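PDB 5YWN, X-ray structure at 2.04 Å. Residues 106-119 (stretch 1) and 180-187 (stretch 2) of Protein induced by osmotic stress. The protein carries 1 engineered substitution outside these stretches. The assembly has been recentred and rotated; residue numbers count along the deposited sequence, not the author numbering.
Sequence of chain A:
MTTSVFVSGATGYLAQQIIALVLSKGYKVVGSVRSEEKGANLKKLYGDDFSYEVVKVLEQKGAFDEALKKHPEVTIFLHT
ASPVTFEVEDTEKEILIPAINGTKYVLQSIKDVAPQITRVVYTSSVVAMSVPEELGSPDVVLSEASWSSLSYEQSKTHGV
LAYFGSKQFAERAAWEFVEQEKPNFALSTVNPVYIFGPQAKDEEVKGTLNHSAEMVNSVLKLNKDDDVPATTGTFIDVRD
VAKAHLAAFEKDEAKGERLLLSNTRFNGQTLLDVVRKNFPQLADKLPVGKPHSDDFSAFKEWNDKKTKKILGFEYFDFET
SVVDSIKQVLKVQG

Stretch 1, residues 106-119: VLQSIKDVAPQITR
Stretch 2 (180-187) QEKPNFAL

Stretch 1 enters as the end of a helix that runs to Val113, regular as far as Asp112 with phi near -63° and psi near -44°, and with Val113 at -123°/-1°. The bond from Ala114 N to Ile110 O, 2.8 Å, is the last of its i to i-4 ladder here. Ala114 (-136°/63°) leaves helical geometry and opens a type I turn to Ile117, closed by Ile117 N to Ala114 O at 3.2 Å; Pro115 (-65°/-21°), its ring fixing phi, suits the second position, with Gln116 at -68°/-18° in third place. Ile117 (-74°/112°) and Thr118 (-74°/-36°) then lead into the strand at Arg119 (-135°/137°). Stretch 2 follows the same order: its helix ends at Glu181, Lys182 takes positive phi (51°/60°), Pro183 (-75°/166°) and Asn184 (-64°/-29°) carry the chain on, and Phe185 (-90°/153°) leads into extended Ala186 and Leu187.

The CA atoms of Lys111 and Pro183 lie 6.1 Å apart, those of Pro115 and Asn184 6.2 Å, and those of Thr118 and Phe185 4.2 Å. Arg119 and Ala186 form a parallel bridge, their CA atoms 5.0 Å apart. Ala186 N donates to Thr118 O at 3.0 Å and 158°; the same oxygen receives a CA-H...O contact from Phe185 CA at 3.3 Å. Arg119 CA makes another with Ala186 O, at 3.6 Å.

Phe185 (chi1 58°, p; chi2 82°) is the apolar centre, pointing toward stretch 1 and covered by it more than any other residue of stretch 2. Its CZ lies 3.9 Å from Leu107 CD2 and its CE2 3.6 Å from Ile110 CG2. Leu107 and Ile110, three residues apart, nearly one helical turn, and both m,t, give the flat ring branched aliphatic partners, while Ile117 O lies at its edge.

Asn184 (m, chi2 -10°) points toward the turn, and its amide supplies a donor for a backbone carbonyl: ND2 to Pro115 O is 3.0 Å at 170°, nearly linear.

At the helix ends, Lys111 is extended (t,t,t, chi4 -147°), long enough to carry its ammonium to the end of the other helix. NZ makes a weak hydrogen bond to Glu181 O at 3.2 Å and a salt bridge to Glu181 OE1 (m,m, chi3 -57°) at 3.6 Å. Water 1 accepts from Lys111 NZ at 2.9 Å and donates to Glu181 OE1 at 2.4 Å, bridging the two side chains.

Arg119 (m,m,m) and Ala186 share a sheet face, where the small methyl leaves room for the arginine chain: Arg119 CD to Ala186 CB is 4.0 Å. Water 2 accepts from Arg119 NE at 2.7 Å.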

# COMPACT_ATOMS: atom_id res chain seq x y z
N VAL A 106 -6.40 6.75 15.57
CA VAL A 106 -7.31 7.08 14.49
C VAL A 106 -8.69 6.46 14.79
O VAL A 106 -9.65 7.10 14.71
CB VAL A 106 -6.80 6.54 13.14
CG1 VAL A 106 -7.86 6.46 12.07
CG2 VAL A 106 -5.70 7.39 12.62
N LEU A 107 -8.68 5.19 15.11
CA LEU A 107 -9.89 4.51 15.35
C LEU A 107 -10.66 5.12 16.53
O LEU A 107 -11.81 5.26 16.46
CB LEU A 107 -9.65 3.03 15.54
CG LEU A 107 -9.06 2.28 14.36
CD1 LEU A 107 -8.63 0.89 14.76
CD2 LEU A 107 -10.00 2.25 13.20
N GLN A 108 -9.96 5.46 17.58
CA GLN A 108 -10.56 6.07 18.69
C GLN A 108 -11.16 7.45 18.32
O GLN A 108 -12.20 7.78 18.74
CB GLN A 108 -9.60 6.18 19.84
CG GLN A 108 -10.22 6.77 21.07
CD GLN A 108 -11.19 5.86 21.74
OE1 GLN A 108 -10.86 4.77 22.09
NE2 GLN A 108 -12.38 6.31 21.92
N SER A 109 -10.45 8.19 17.51
CA SER A 109 -10.92 9.50 17.05
C SER A 109 -12.21 9.34 16.26
O SER A 109 -13.11 10.07 16.46
CB SER A 109 -9.89 10.22 16.21
OG SER A 109 -8.85 10.73 16.95
N ILE A 110 -12.29 8.36 15.40
CA ILE A 110 -13.47 8.11 14.59
C ILE A 110 -14.66 7.81 15.50
O ILE A 110 -15.68 8.37 15.34
CB ILE A 110 -13.24 6.98 13.57
CG1 ILE A 110 -12.29 7.42 12.48
CG2 ILE A 110 -14.53 6.52 12.96
CD1 ILE A 110 -11.74 6.34 11.62
N LYS A 111 -14.47 6.96 16.47
CA LYS A 111 -15.51 6.66 17.41
C LYS A 111 -15.91 7.87 18.24
O LYS A 111 -17.04 8.05 18.48
CB LYS A 111 -15.15 5.49 18.28
CG LYS A 111 -16.22 5.13 19.27
CD LYS A 111 -15.84 3.98 20.13
CE LYS A 111 -17.00 3.57 20.99
NZ LYS A 111 -16.52 3.07 22.27
N ASP A 112 -14.96 8.64 18.69
CA ASP A 112 -15.24 9.80 19.47
C ASP A 112 -16.00 10.92 18.71
O ASP A 112 -16.90 11.47 19.22
CB ASP A 112 -13.96 10.42 20.04
CG ASP A 112 -13.26 9.56 21.09
OD1 ASP A 112 -13.77 8.57 21.55
OD2 ASP A 112 -12.13 9.88 21.43
N VAL A 113 -15.56 11.26 17.53
CA VAL A 113 -16.03 12.42 16.82
C VAL A 113 -16.62 12.20 15.43
O VAL A 113 -16.98 13.12 14.80
CB VAL A 113 -14.96 13.51 16.76
CG1 VAL A 113 -14.43 13.80 18.14
CG2 VAL A 113 -13.86 13.15 15.80
N ALA A 114 -16.65 10.98 14.98
CA ALA A 114 -17.16 10.70 13.69
C ALA A 114 -18.05 9.49 13.67
O ALA A 114 -17.80 8.55 13.03
CB ALA A 114 -16.02 10.59 12.71
N PRO A 115 -19.14 9.54 14.39
CA PRO A 115 -20.09 8.43 14.47
C PRO A 115 -20.79 8.09 13.17
O PRO A 115 -21.30 7.04 13.02
CB PRO A 115 -21.11 8.91 15.50
CG PRO A 115 -20.94 10.33 15.58
CD PRO A 115 -19.58 10.68 15.18
N GLN A 116 -20.82 9.03 12.27
CA GLN A 116 -21.36 8.86 10.96
C GLN A 116 -20.55 7.91 10.07
O GLN A 116 -21.05 7.47 9.11
CB GLN A 116 -21.55 10.20 10.28
CG GLN A 116 -20.35 10.76 9.60
CD GLN A 116 -19.44 11.48 10.52
OE1 GLN A 116 -19.62 11.46 11.69
NE2 GLN A 116 -18.46 12.08 9.98
N ILE A 117 -19.31 7.64 10.41
CA ILE A 117 -18.50 6.79 9.57
C ILE A 117 -18.93 5.34 9.73
O ILE A 117 -18.89 4.80 10.75
CB ILE A 117 -17.01 6.97 9.83
CG1 ILE A 117 -16.56 8.36 9.47
CG2 ILE A 117 -16.21 6.01 8.97
CD1 ILE A 117 -15.12 8.67 9.73
N THR A 118 -19.48 4.84 8.65
CA THR A 118 -19.86 3.48 8.39
C THR A 118 -18.77 2.41 8.09
O THR A 118 -18.94 1.27 8.34
CB THR A 118 -20.95 3.46 7.32
OG1 THR A 118 -20.36 3.81 6.09
CG2 THR A 118 -22.02 4.45 7.64
N ARG A 119 -17.74 2.83 7.40
CA ARG A 119 -16.69 1.94 6.95
C ARG A 119 -15.30 2.50 7.19
O ARG A 119 -15.06 3.62 6.97
CB ARG A 119 -16.88 1.50 5.51
CG ARG A 119 -18.17 0.80 5.22
CD ARG A 119 -18.16 -0.63 5.68
NE ARG A 119 -17.51 -1.48 4.74
CZ ARG A 119 -18.12 -2.14 3.79
NH1 ARG A 119 -19.40 -2.08 3.70
NH2 ARG A 119 -17.45 -2.85 2.96
N GLN A 180 -13.35 -4.86 21.09
CA GLN A 180 -13.45 -4.20 22.35
C GLN A 180 -14.36 -2.98 22.46
O GLN A 180 -14.98 -2.80 23.46
CB GLN A 180 -12.08 -3.93 22.93
CG GLN A 180 -11.29 -5.15 23.32
CD GLN A 180 -11.90 -5.95 24.47
OE1 GLN A 180 -12.48 -5.39 25.38
NE2 GLN A 180 -11.76 -7.26 24.40
N GLU A 181 -14.35 -2.15 21.42
CA GLU A 181 -15.01 -0.85 21.41
C GLU A 181 -16.32 -0.75 20.69
O GLU A 181 -16.99 0.21 20.83
CB GLU A 181 -14.10 0.23 20.88
CG GLU A 181 -12.78 0.40 21.58
CD GLU A 181 -12.90 0.55 23.07
OE1 GLU A 181 -13.58 1.43 23.54
OE2 GLU A 181 -12.29 -0.24 23.76
N LYS A 182 -16.67 -1.75 19.91
CA LYS A 182 -17.98 -1.82 19.33
C LYS A 182 -18.38 -0.51 18.63
O LYS A 182 -19.31 0.15 19.01
CB LYS A 182 -19.00 -2.27 20.37
CG LYS A 182 -18.72 -3.62 21.00
CD LYS A 182 -19.33 -4.75 20.19
CE LYS A 182 -18.98 -6.16 20.69
NZ LYS A 182 -17.86 -6.90 20.05
N PRO A 183 -17.62 -0.10 17.63
CA PRO A 183 -17.89 1.11 16.88
C PRO A 183 -19.03 1.00 15.91
O PRO A 183 -19.47 -0.03 15.61
CB PRO A 183 -16.62 1.36 16.12
CG PRO A 183 -15.96 0.09 16.05
CD PRO A 183 -16.46 -0.80 17.11
N ASN A 184 -19.48 2.15 15.45
CA ASN A 184 -20.46 2.26 14.42
C ASN A 184 -20.01 1.68 13.08
O ASN A 184 -20.79 1.31 12.33
CB ASN A 184 -20.95 3.68 14.25
CG ASN A 184 -21.76 4.19 15.43
OD1 ASN A 184 -22.13 3.47 16.28
ND2 ASN A 184 -22.01 5.43 15.44
N PHE A 185 -18.73 1.70 12.81
CA PHE A 185 -18.21 1.26 11.54
C PHE A 185 -17.86 -0.21 11.48
O PHE A 185 -17.55 -0.78 12.45
CB PHE A 185 -17.02 2.08 11.14
CG PHE A 185 -15.89 2.06 12.12
CD1 PHE A 185 -14.98 1.04 12.14
CD2 PHE A 185 -15.71 3.07 12.99
CE1 PHE A 185 -13.94 1.04 13.02
CE2 PHE A 185 -14.69 3.08 13.88
CZ PHE A 185 -13.79 2.06 13.91
N ALA A 186 -17.92 -0.77 10.30
CA ALA A 186 -17.32 -2.03 9.99
C ALA A 186 -15.88 -1.86 9.44
O ALA A 186 -15.58 -0.96 8.71
CB ALA A 186 -18.16 -2.78 9.02
N LEU A 187 -15.02 -2.77 9.80
CA LEU A 187 -13.65 -2.70 9.42
C LEU A 187 -13.32 -3.74 8.40
O LEU A 187 -13.81 -4.82 8.43
CB LEU A 187 -12.73 -2.87 10.62
CG LEU A 187 -11.21 -2.99 10.43
CD1 LEU A 187 -10.63 -1.74 9.83
CD2 LEU A 187 -10.49 -3.34 11.71
O HOH W 1 -14.05 3.79 23.53
O HOH W 2 -15.00 -1.86 5.78